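Local atomic coordinates of putative lipoprotein (Pectobacterium atrosepticum SCRI1043, PDB entry 3BDU), a protein that is of unknown function but, as a predicted lipoprotein with a small all-beta, probably SH3-like domain, is probably anchored to the bacterial cell membrane. Residues Y5-N10 / Q40-D45. Numbering follows the deposited sequence.
Sequences YVLHTN and QQINRD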
ATOM      1  N   TYR A   5      -9.207 -25.389   4.500  1.00 26.01           N
ATOM      2  CA  TYR A   5      -8.004 -24.592   4.662  1.00 24.64           C
ATOM      3  C   TYR A   5      -7.980 -24.065   6.087  1.00 23.73           C
ATOM      4  O   TYR A   5      -9.018 -23.971   6.747  1.00 23.25           O
ATOM      5  CB  TYR A   5      -7.999 -23.410   3.686  1.00 23.38           C
ATOM      6  CG  TYR A   5      -7.703 -23.785   2.255  1.00 23.50           C
ATOM      7  CD1 TYR A   5      -6.470 -23.482   1.675  1.00 23.23           C
ATOM      8  CD2 TYR A   5      -8.644 -24.464   1.482  1.00 21.54           C
ATOM      9  CE1 TYR A   5      -6.179 -23.846   0.357  1.00 24.20           C
ATOM     10  CE2 TYR A   5      -8.364 -24.830   0.167  1.00 22.60           C
ATOM     11  CZ  TYR A   5      -7.131 -24.518  -0.388  1.00 23.18           C
ATOM     12  OH  TYR A   5      -6.858 -24.878  -1.682  1.00 27.71           O
ATOM     13  N   VAL A   6      -6.789 -23.738   6.566  1.00 22.60           N
ATOM     14  CA  VAL A   6      -6.630 -23.185   7.898  1.00 21.91           C
ATOM     15  C   VAL A   6      -5.927 -21.842   7.743  1.00 20.63           C
ATOM     16  O   VAL A   6      -4.813 -21.787   7.236  1.00 22.49           O
ATOM     17  CB  VAL A   6      -5.751 -24.074   8.800  1.00 22.96           C
ATOM     18  CG1 VAL A   6      -5.582 -23.402  10.152  1.00 23.60           C
ATOM     19  CG2 VAL A   6      -6.381 -25.461   8.971  1.00 24.53           C
ATOM     20  N   LEU A   7      -6.583 -20.765   8.161  1.00 20.42           N
ATOM     21  CA  LEU A   7      -5.996 -19.432   8.075  1.00 19.57           C
ATOM     22  C   LEU A   7      -5.365 -19.052   9.414  1.00 20.51           C
ATOM     23  O   LEU A   7      -5.982 -19.232  10.467  1.00 21.04           O
ATOM     24  CB  LEU A   7      -7.059 -18.377   7.737  1.00 23.46           C
ATOM     25  CG  LEU A   7      -7.756 -18.337   6.374  1.00 25.88           C
ATOM     26  CD1 LEU A   7      -8.438 -19.674   6.103  1.00 31.55           C
ATOM     27  CD2 LEU A   7      -8.773 -17.205   6.361  1.00 27.16           C
ATOM     28  N   HIS A   8      -4.141 -18.535   9.368  1.00 17.19           N
ATOM     29  CA  HIS A   8      -3.446 -18.088  10.570  1.00 20.55           C
ATOM     30  C   HIS A   8      -3.431 -16.569  10.491  1.00 20.04           C
ATOM     31  O   HIS A   8      -2.912 -15.996   9.534  1.00 19.59           O
ATOM     32  CB  HIS A   8      -2.018 -18.643  10.611  1.00 22.68           C
ATOM     33  CG  HIS A   8      -1.966 -20.137  10.613  1.00 26.58           C
ATOM     34  ND1 HIS A   8      -2.391 -20.900   9.545  1.00 29.54           N
ATOM     35  CD2 HIS A   8      -1.590 -21.017  11.573  1.00 29.29           C
ATOM     36  CE1 HIS A   8      -2.282 -22.179   9.846  1.00 30.05           C
ATOM     37  NE2 HIS A   8      -1.798 -22.280  11.072  1.00 28.78           N
ATOM     38  N   THR A   9      -4.017 -15.925  11.494  1.00 19.11           N
ATOM     39  CA  THR A   9      -4.100 -14.471  11.533  1.00 22.41           C
ATOM     40  C   THR A   9      -2.904 -13.845  12.233  1.00 26.82           C
ATOM     41  O   THR A   9      -2.165 -14.516  12.958  1.00 27.52           O
ATOM     42  CB  THR A   9      -5.343 -14.012  12.289  1.00 20.58           C
ATOM     43  OG1 THR A   9      -5.168 -14.298  13.679  1.00 20.38           O
ATOM     44  CG2 THR A   9      -6.582 -14.745  11.782  1.00 20.18           C
ATOM     45  N   ASN A  10      -2.721 -12.548  12.028  1.00 27.99           N
ATOM     46  CA  ASN A  10      -1.612 -11.867  12.668  1.00 31.11           C
ATOM     47  C   ASN A  10      -1.904 -11.557  14.129  1.00 32.17           C
ATOM     48  O   ASN A  10      -1.137 -10.857  14.787  1.00 35.86           O
ATOM     49  CB  ASN A  10      -1.233 -10.596  11.897  1.00 30.44           C
ATOM     50  CG  ASN A  10      -0.326 -10.893  10.711  1.00 31.40           C
ATOM     51  OD1 ASN A  10       0.626 -11.674  10.822  1.00 31.57           O
ATOM     52  ND2 ASN A  10      -0.603 -10.264   9.575  1.00 30.96           N
ATOM     53  N   GLN A  40     -17.665 -15.294   5.751  1.00 19.52           N
ATOM     54  CA  GLN A  40     -16.852 -14.337   6.495  1.00 19.29           C
ATOM     55  C   GLN A  40     -15.861 -13.637   5.571  1.00 18.63           C
ATOM     56  O   GLN A  40     -15.544 -14.140   4.493  1.00 15.86           O
ATOM     57  CB  GLN A  40     -16.051 -15.075   7.573  1.00 21.42           C
ATOM     58  CG  GLN A  40     -16.866 -16.032   8.425  1.00 26.34           C
ATOM     59  CD  GLN A  40     -17.401 -15.383   9.678  1.00 28.69           C
ATOM     60  OE1 GLN A  40     -18.200 -15.972  10.404  1.00 33.27           O
ATOM     61  NE2 GLN A  40     -16.953 -14.166   9.948  1.00 30.70           N
ATOM     62  N   GLN A  41     -15.379 -12.479   6.012  1.00 16.28           N
ATOM     63  CA  GLN A  41     -14.379 -11.713   5.280  1.00 15.27           C
ATOM     64  C   GLN A  41     -13.375 -11.245   6.317  1.00 16.02           C
ATOM     65  O   GLN A  41     -13.746 -10.923   7.445  1.00 17.14           O
ATOM     66  CB  GLN A  41     -15.000 -10.501   4.586  1.00 15.87           C
ATOM     67  CG  GLN A  41     -16.136 -10.832   3.622  1.00 18.76           C
ATOM     68  CD  GLN A  41     -15.880 -10.298   2.223  1.00 18.64           C
ATOM     69  OE1 GLN A  41     -14.896  -9.598   1.988  1.00 17.26           O
ATOM     70  NE2 GLN A  41     -16.772 -10.624   1.286  1.00 16.55           N
ATOM     71  N   ILE A  42     -12.103 -11.217   5.943  1.00 15.30           N
ATOM     72  CA  ILE A  42     -11.064 -10.786   6.863  1.00 14.65           C
ATOM     73  C   ILE A  42     -10.050  -9.920   6.121  1.00 14.77           C
ATOM     74  O   ILE A  42      -9.665 -10.237   4.995  1.00 15.62           O
ATOM     75  CB  ILE A  42     -10.358 -12.010   7.502  1.00 14.39           C
ATOM     76  CG1 ILE A  42      -9.262 -11.542   8.455  1.00 13.59           C
ATOM     77  CG2 ILE A  42      -9.767 -12.912   6.408  1.00 17.03           C
ATOM     78  CD1 ILE A  42      -8.624 -12.678   9.233  1.00 14.16           C
ATOM     79  N   ASN A  43      -9.641  -8.818   6.740  1.00 13.18           N
ATOM     80  CA  ASN A  43      -8.659  -7.917   6.133  1.00 13.96           C
ATOM     81  C   ASN A  43      -7.398  -8.707   5.737  1.00 13.00           C
ATOM     82  O   ASN A  43      -6.842  -9.447   6.550  1.00 13.14           O
ATOM     83  CB  ASN A  43      -8.296  -6.801   7.123  1.00 13.95           C
ATOM     84  CG  ASN A  43      -7.506  -5.671   6.476  1.00 14.50           C
ATOM     85  OD1 ASN A  43      -6.462  -5.901   5.864  1.00 17.86           O
ATOM     86  ND2 ASN A  43      -8.001  -4.444   6.612  1.00 13.78           N
ATOM     87  N   ARG A  44      -6.948  -8.543   4.494  1.00 13.00           N
ATOM     88  CA  ARG A  44      -5.762  -9.246   3.998  1.00 15.08           C
ATOM     89  C   ARG A  44      -4.548  -9.005   4.891  1.00 15.32           C
ATOM     90  O   ARG A  44      -3.666  -9.855   4.988  1.00 15.22           O
ATOM     91  CB  ARG A  44      -5.411  -8.783   2.575  1.00 17.62           C
ATOM     92  CG  ARG A  44      -6.486  -9.017   1.526  1.00 21.21           C
ATOM     93  CD  ARG A  44      -6.121  -8.318   0.213  1.00 26.60           C
ATOM     94  NE  ARG A  44      -4.812  -8.738  -0.279  1.00 28.81           N
ATOM     95  CZ  ARG A  44      -4.248  -8.281  -1.390  1.00 31.56           C
ATOM     96  NH1 ARG A  44      -4.879  -7.378  -2.131  1.00 33.08           N
ATOM     97  NH2 ARG A  44      -3.053  -8.731  -1.762  1.00 30.69           N
ATOM     98  N   ASP A  45      -4.493  -7.837   5.522  1.00 13.62           N
ATOM     99  CA  ASP A  45      -3.364  -7.516   6.394  1.00 17.43           C
ATOM    100  C   ASP A  45      -3.357  -8.340   7.677  1.00 17.52           C
ATOM    101  O   ASP A  45      -2.338  -8.416   8.363  1.00 18.72           O
ATOM    102  CB  ASP A  45      -3.356  -6.024   6.735  1.00 19.63           C
ATOM    103  CG  ASP A  45      -3.153  -5.154   5.510  1.00 23.98           C
ATOM    104  OD1 ASP A  45      -2.399  -5.579   4.609  1.00 23.99           O
ATOM    105  OD2 ASP A  45      -3.733  -4.045   5.449  1.00 27.11           O
TER
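Between the two antiparallel sheets of this small all-beta domain, of a family grouped with the SH3 folds, Ile-42 of strand 39-42 faces Leu-7 and Thr-9 of strand 4-9. Its CG1 lies anti to the backbone N (chi1 179°) and the chain runs on extended, carrying Ile-42 CD1 across to Thr-9 CG2 at 3.9 Å. The other branch looks toward Leu-7, whose wholly apolar side chain suits this buried layer, at a looser 4.4 Å from Ile-42 CG2 to Leu-7 CD2. A branched isoleucine fits because its two arms serve two neighbours, while Ile-30 and Val-47 of the same chain close round it. Thr-9 has two faces: its methyl joins the apolar layer, and its OG1 bonds to Asp-11 OD1 and Arg-13 N in the turn that follows. In this DUF903-family domain, strand 4-9 is the middle of one sheet, whereas strand 39-42 edges the other, which a second subunit extends by antiparallel pairing. Beyond the apolar contact, Asn-10 ND2 donates to the backbone O of Asp-45 (2.8 Å, N-H...O 144°). The oxygen lies in the amide plane of Asn-10, but the donor is tilted 29° from the carbonyl plane. Asp-45 lies in a 3-10 segment, next to an Asx turn that uses both ends of an asparagine amide: Asn-43 OD1 accepts from Asp-45 N at 2.8 Å, and Asn-43 ND2 hydrogen-bonds to Val-47 O of the second subunit.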